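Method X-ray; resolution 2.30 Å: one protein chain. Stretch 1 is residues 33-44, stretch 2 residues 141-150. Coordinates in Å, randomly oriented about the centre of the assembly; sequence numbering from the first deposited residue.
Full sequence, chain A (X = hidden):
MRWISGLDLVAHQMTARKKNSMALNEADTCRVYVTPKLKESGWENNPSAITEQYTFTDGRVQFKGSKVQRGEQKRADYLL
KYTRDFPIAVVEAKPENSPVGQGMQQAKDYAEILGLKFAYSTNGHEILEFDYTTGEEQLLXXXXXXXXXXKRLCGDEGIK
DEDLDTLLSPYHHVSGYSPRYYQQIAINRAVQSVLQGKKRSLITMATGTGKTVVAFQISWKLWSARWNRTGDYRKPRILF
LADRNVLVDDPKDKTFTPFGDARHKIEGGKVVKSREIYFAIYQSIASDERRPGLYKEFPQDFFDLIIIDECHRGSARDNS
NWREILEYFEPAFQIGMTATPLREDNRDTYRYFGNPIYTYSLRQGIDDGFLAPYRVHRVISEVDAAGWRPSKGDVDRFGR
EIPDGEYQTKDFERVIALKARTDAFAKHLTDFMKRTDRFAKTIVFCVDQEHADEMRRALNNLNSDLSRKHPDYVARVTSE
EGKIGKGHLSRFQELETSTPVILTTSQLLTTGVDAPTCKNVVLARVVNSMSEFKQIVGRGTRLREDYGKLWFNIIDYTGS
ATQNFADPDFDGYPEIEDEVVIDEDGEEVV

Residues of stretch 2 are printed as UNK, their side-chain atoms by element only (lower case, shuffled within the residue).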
# COMPACT_ATOMS: atom_id res chain seq x y z
N TYR A 33 -12.42 34.01 15.21
CA TYR A 33 -13.74 33.41 14.94
C TYR A 33 -13.83 31.90 14.88
O TYR A 33 -14.60 31.28 15.63
CB TYR A 33 -14.34 33.93 13.64
CG TYR A 33 -14.56 35.41 13.59
CD1 TYR A 33 -13.50 36.27 13.32
CD2 TYR A 33 -15.83 35.95 13.75
CE1 TYR A 33 -13.70 37.64 13.22
CE2 TYR A 33 -16.05 37.32 13.65
CZ TYR A 33 -14.98 38.16 13.38
OH TYR A 33 -15.17 39.52 13.25
N VAL A 34 -13.07 31.29 13.97
CA VAL A 34 -13.14 29.86 13.75
C VAL A 34 -12.91 28.97 14.96
O VAL A 34 -13.80 28.18 15.31
CB VAL A 34 -12.20 29.45 12.62
CG1 VAL A 34 -12.47 28.01 12.24
CG2 VAL A 34 -12.42 30.38 11.41
N THR A 35 -11.75 29.06 15.60
CA THR A 35 -11.48 28.22 16.77
C THR A 35 -12.51 28.44 17.89
O THR A 35 -12.99 27.49 18.50
CB THR A 35 -10.06 28.47 17.34
OG1 THR A 35 -9.10 28.25 16.29
CG2 THR A 35 -9.76 27.48 18.48
N PRO A 36 -12.85 29.70 18.18
CA PRO A 36 -13.84 29.86 19.25
C PRO A 36 -15.17 29.18 18.90
O PRO A 36 -15.77 28.50 19.74
CB PRO A 36 -13.95 31.37 19.37
CG PRO A 36 -12.53 31.79 19.12
CD PRO A 36 -12.18 30.98 17.90
N LYS A 37 -15.63 29.34 17.67
CA LYS A 37 -16.89 28.73 17.26
C LYS A 37 -16.81 27.21 17.29
O LYS A 37 -17.81 26.54 17.58
CB LYS A 37 -17.32 29.22 15.87
CG LYS A 37 -17.86 30.65 15.88
CD LYS A 37 -18.27 31.13 14.49
CE LYS A 37 -18.89 32.52 14.54
NZ LYS A 37 -19.40 32.95 13.21
N LEU A 38 -15.64 26.65 17.01
CA LEU A 38 -15.51 25.19 17.05
C LEU A 38 -15.63 24.71 18.51
O LEU A 38 -16.29 23.70 18.80
CB LEU A 38 -14.17 24.73 16.44
CG LEU A 38 -14.13 24.74 14.89
CD1 LEU A 38 -12.69 24.58 14.40
CD2 LEU A 38 -15.00 23.61 14.33
N LYS A 39 -15.00 25.45 19.43
CA LYS A 39 -15.05 25.10 20.85
C LYS A 39 -16.46 25.29 21.39
O LYS A 39 -16.97 24.48 22.16
CB LYS A 39 -14.05 25.96 21.62
CG LYS A 39 -12.62 25.46 21.52
CD LYS A 39 -11.63 26.46 22.10
CE LYS A 39 -10.19 25.99 21.90
NZ LYS A 39 -9.23 27.05 22.31
N GLU A 40 -17.10 26.38 20.98
CA GLU A 40 -18.47 26.63 21.41
C GLU A 40 -19.37 25.45 21.02
O GLU A 40 -20.38 25.19 21.68
CB GLU A 40 -18.97 27.92 20.75
CG GLU A 40 -18.45 29.20 21.39
CD GLU A 40 -18.66 30.41 20.51
OE1 GLU A 40 -19.66 30.43 19.77
OE2 GLU A 40 -17.82 31.34 20.55
N SER A 41 -19.01 24.74 19.95
CA SER A 41 -19.82 23.61 19.50
C SER A 41 -19.40 22.27 20.10
O SER A 41 -19.87 21.22 19.68
CB SER A 41 -19.84 23.52 17.97
OG SER A 41 -20.48 24.66 17.41
N GLY A 42 -18.49 22.32 21.08
CA GLY A 42 -18.06 21.12 21.77
C GLY A 42 -17.02 20.21 21.18
O GLY A 42 -16.93 19.06 21.62
N TRP A 43 -16.22 20.69 20.23
CA TRP A 43 -15.21 19.86 19.59
C TRP A 43 -13.93 19.69 20.39
O TRP A 43 -13.02 18.97 19.97
CB TRP A 43 -14.88 20.39 18.19
CG TRP A 43 -16.00 20.18 17.25
CD1 TRP A 43 -17.00 21.05 16.95
CD2 TRP A 43 -16.31 18.96 16.59
NE1 TRP A 43 -17.93 20.44 16.14
CE2 TRP A 43 -17.53 19.16 15.89
CE3 TRP A 43 -15.68 17.71 16.49
CZ2 TRP A 43 -18.14 18.15 15.15
CZ3 TRP A 43 -16.29 16.71 15.75
CH2 TRP A 43 -17.50 16.94 15.08
N GLU A 44 -13.89 20.30 21.57
CA GLU A 44 -12.72 20.22 22.44
C GLU A 44 -13.03 19.51 23.76
O GLU A 44 -12.18 19.43 24.64
CB GLU A 44 -12.19 21.62 22.72
CG GLU A 44 -10.77 21.69 23.24
CD GLU A 44 -10.55 22.99 23.99
OE1 GLU A 44 -11.55 23.67 24.29
OE2 GLU A 44 -9.39 23.34 24.28
N UNK A 141 -25.71 28.41 10.94
CA UNK A 141 -25.60 29.50 11.90
C UNK A 141 -24.49 29.17 12.89
O UNK A 141 -24.11 29.99 13.72
c UNK A 141 -26.92 29.67 12.66
o UNK A 141 -27.21 28.49 13.40
N UNK A 142 -23.97 27.95 12.78
CA UNK A 142 -22.91 27.49 13.65
C UNK A 142 -22.47 26.07 13.26
O UNK A 142 -23.13 25.40 12.48
c UNK A 142 -23.40 27.51 15.11
n UNK A 142 -26.85 24.25 16.93
c UNK A 142 -24.79 26.15 16.71
c UNK A 142 -25.61 23.83 16.77
c UNK A 142 -24.72 26.79 15.33
n UNK A 142 -25.36 22.52 16.70
n UNK A 142 -24.62 24.70 16.66
N UNK A 143 -21.33 25.65 13.80
CA UNK A 143 -20.81 24.31 13.53
C UNK A 143 -21.62 23.23 14.23
O UNK A 143 -22.08 23.42 15.35
c UNK A 143 -17.80 26.10 13.55
c UNK A 143 -16.57 26.22 11.47
c UNK A 143 -18.02 24.35 11.90
c UNK A 143 -18.37 24.89 13.15
c UNK A 143 -16.90 26.76 12.72
c UNK A 143 -19.36 24.20 14.02
c UNK A 143 -17.13 25.01 11.07
N UNK A 144 -21.81 22.08 13.58
CA UNK A 144 -22.56 20.99 14.21
C UNK A 144 -21.71 20.51 15.39
O UNK A 144 -20.49 20.74 15.45
c UNK A 144 -22.70 20.78 11.86
c UNK A 144 -22.62 19.94 13.10
c UNK A 144 -21.57 21.75 12.16
N UNK A 145 -22.34 19.80 16.33
CA UNK A 145 -21.62 19.29 17.47
C UNK A 145 -21.13 17.89 17.15
O UNK A 145 -21.66 17.23 16.24
c UNK A 145 -22.51 19.25 18.72
o UNK A 145 -23.59 18.33 18.50
c UNK A 145 -23.11 20.61 18.99
N UNK A 146 -20.11 17.40 17.87
CA UNK A 146 -19.61 16.04 17.62
C UNK A 146 -20.74 15.02 17.60
O UNK A 146 -20.78 14.14 16.75
c UNK A 146 -19.26 18.08 18.87
c UNK A 146 -18.04 17.17 18.96
c UNK A 146 -18.65 15.82 18.79
N UNK A 147 -21.65 15.15 18.55
CA UNK A 147 -22.78 14.24 18.68
C UNK A 147 -23.72 14.31 17.48
O UNK A 147 -24.17 13.28 16.98
c UNK A 147 -24.57 13.50 20.32
o UNK A 147 -25.65 13.50 19.68
o UNK A 147 -24.31 12.69 21.23
c UNK A 147 -23.53 14.54 19.98
N UNK A 148 -24.02 15.52 17.03
CA UNK A 148 -24.91 15.70 15.88
C UNK A 148 -24.34 15.01 14.64
O UNK A 148 -25.05 14.27 13.95
c UNK A 148 -25.13 17.19 15.58
o UNK A 148 -25.22 20.00 15.57
c UNK A 148 -25.81 17.98 16.69
o UNK A 148 -27.01 20.05 16.83
c UNK A 148 -26.03 19.44 16.33
N UNK A 149 -23.06 15.24 14.34
CA UNK A 149 -22.44 14.61 13.18
C UNK A 149 -22.37 13.09 13.26
O UNK A 149 -22.63 12.40 12.28
c UNK A 149 -21.97 17.02 11.49
c UNK A 149 -21.03 15.16 12.93
c UNK A 149 -20.88 16.62 12.49
c UNK A 149 -19.51 16.77 11.85
N UNK A 150 -21.99 12.57 14.43
CA UNK A 150 -21.87 11.13 14.63
C UNK A 150 -23.24 10.47 14.51
O UNK A 150 -23.35 9.33 14.08
c UNK A 150 -19.70 7.39 15.70
c UNK A 150 -20.31 6.70 16.75
c UNK A 150 -21.26 10.85 16.01
c UNK A 150 -21.56 8.70 17.30
c UNK A 150 -21.24 7.36 17.55
c UNK A 150 -20.95 9.40 16.25
c UNK A 150 -20.03 8.73 15.46
O HOH W 1 -20.07 27.24 16.11
O HOH W 2 -21.98 31.70 12.04

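Position 141 carries one carbon and then one oxygen, a short hydroxyl arm whose CA-to-CB bond points away from stretch 1. It is a serine, S141. Its backbone makes the link instead: a water accepts from K37 NZ at 3.1 Å and donates weakly to S141 O at 3.2 Å.

Position 142 has three carbons, a nitrogen, and a carbon bearing two more nitrogens, a guanidinium with S41 OG at its edge, near its plane; only arginine supplies one. The CA-to-CB bond of R142 runs sideways, and S41 OG lies 4.2 Å from R142 NE.

At position 143 one carbon leads to a ring of six carbons with no hydroxyl, packed against L38 and K37: phenylalanine. The CA-to-CB bond of F143 points toward stretch 1, and the residue loses more surface to it than any other of its stretch. L38 CD2 sits 3.7 Å from the centroid of the F143 ring, almost on the ring normal, while K37 CB approaches the ring edge at 3.9 Å from F143 CD2. Its backbone is held as well: S41 OG donates to F143 O at 2.9 Å, and R142 NE donates to that same oxygen at 3.1 Å. A water donates to K37 O at 2.8 Å and accepts from F143 N at 3.1 Å.

Position 144 shows three carbons closing a ring onto the backbone nitrogen, so it is proline. The CA-to-CB bond of P144 points away from stretch 1, but its carbonyl serves the contact: W43 NE1 donates to P144 O at 2.7 Å.

Position 145 has one carbon carrying an oxygen and a carbon, the latter touching S41 O. The branch could be read only as threonine, T145. Its methyl CG2 lies 3.4 Å from S41 O, and T145 CA makes a CA-H...O contact with S41 O, also at 3.4 Å. As the N-cap, its side chain accepts from the backbone N of position 148.

Position 146 again closes three carbons onto the nitrogen, and they touch the W43 ring and S41 O: proline, in the first turn of the helix. P146 CG lies 3.4 Å from the centroid of the W43 six-membered ring, over its face, and P146 CD is 3.3 Å from S41 O.

Position 147 has two carbons, the second carrying two oxygens: aspartate. D147 is exposed and makes no contact with stretch 1.

Position 148 has three carbons, the third carrying two oxygens, and touches nothing on stretch 1: glutamate. E148 braces its own stretch, with R142 NH2 and E148 OE1 in a 2.8 Å salt bridge and T145 N donating to E148 OE1 at 3.0 Å.

Position 149 has four carbons, forked at the second, and they touch the W43 ring: leucine. L149 CD1 reaches W43 CH2 at 3.8 Å.

Position 150 is one carbon and a six-carbon ring, out of contact with stretch 1: phenylalanine, F150.

The rule is one of paired packing and polar pinning. L38 covers a face of F143, and P146 covers a face of W43. Alongside this packing, S41 OG and W43 NE1 donate to the consecutive carbonyls F143 O and P144 O, fixing the loop. G42 adopts a positive phi where a CB would jam against the preceding carbonyl.

Stretch 2, residues 141-150: SRFPTPDELF
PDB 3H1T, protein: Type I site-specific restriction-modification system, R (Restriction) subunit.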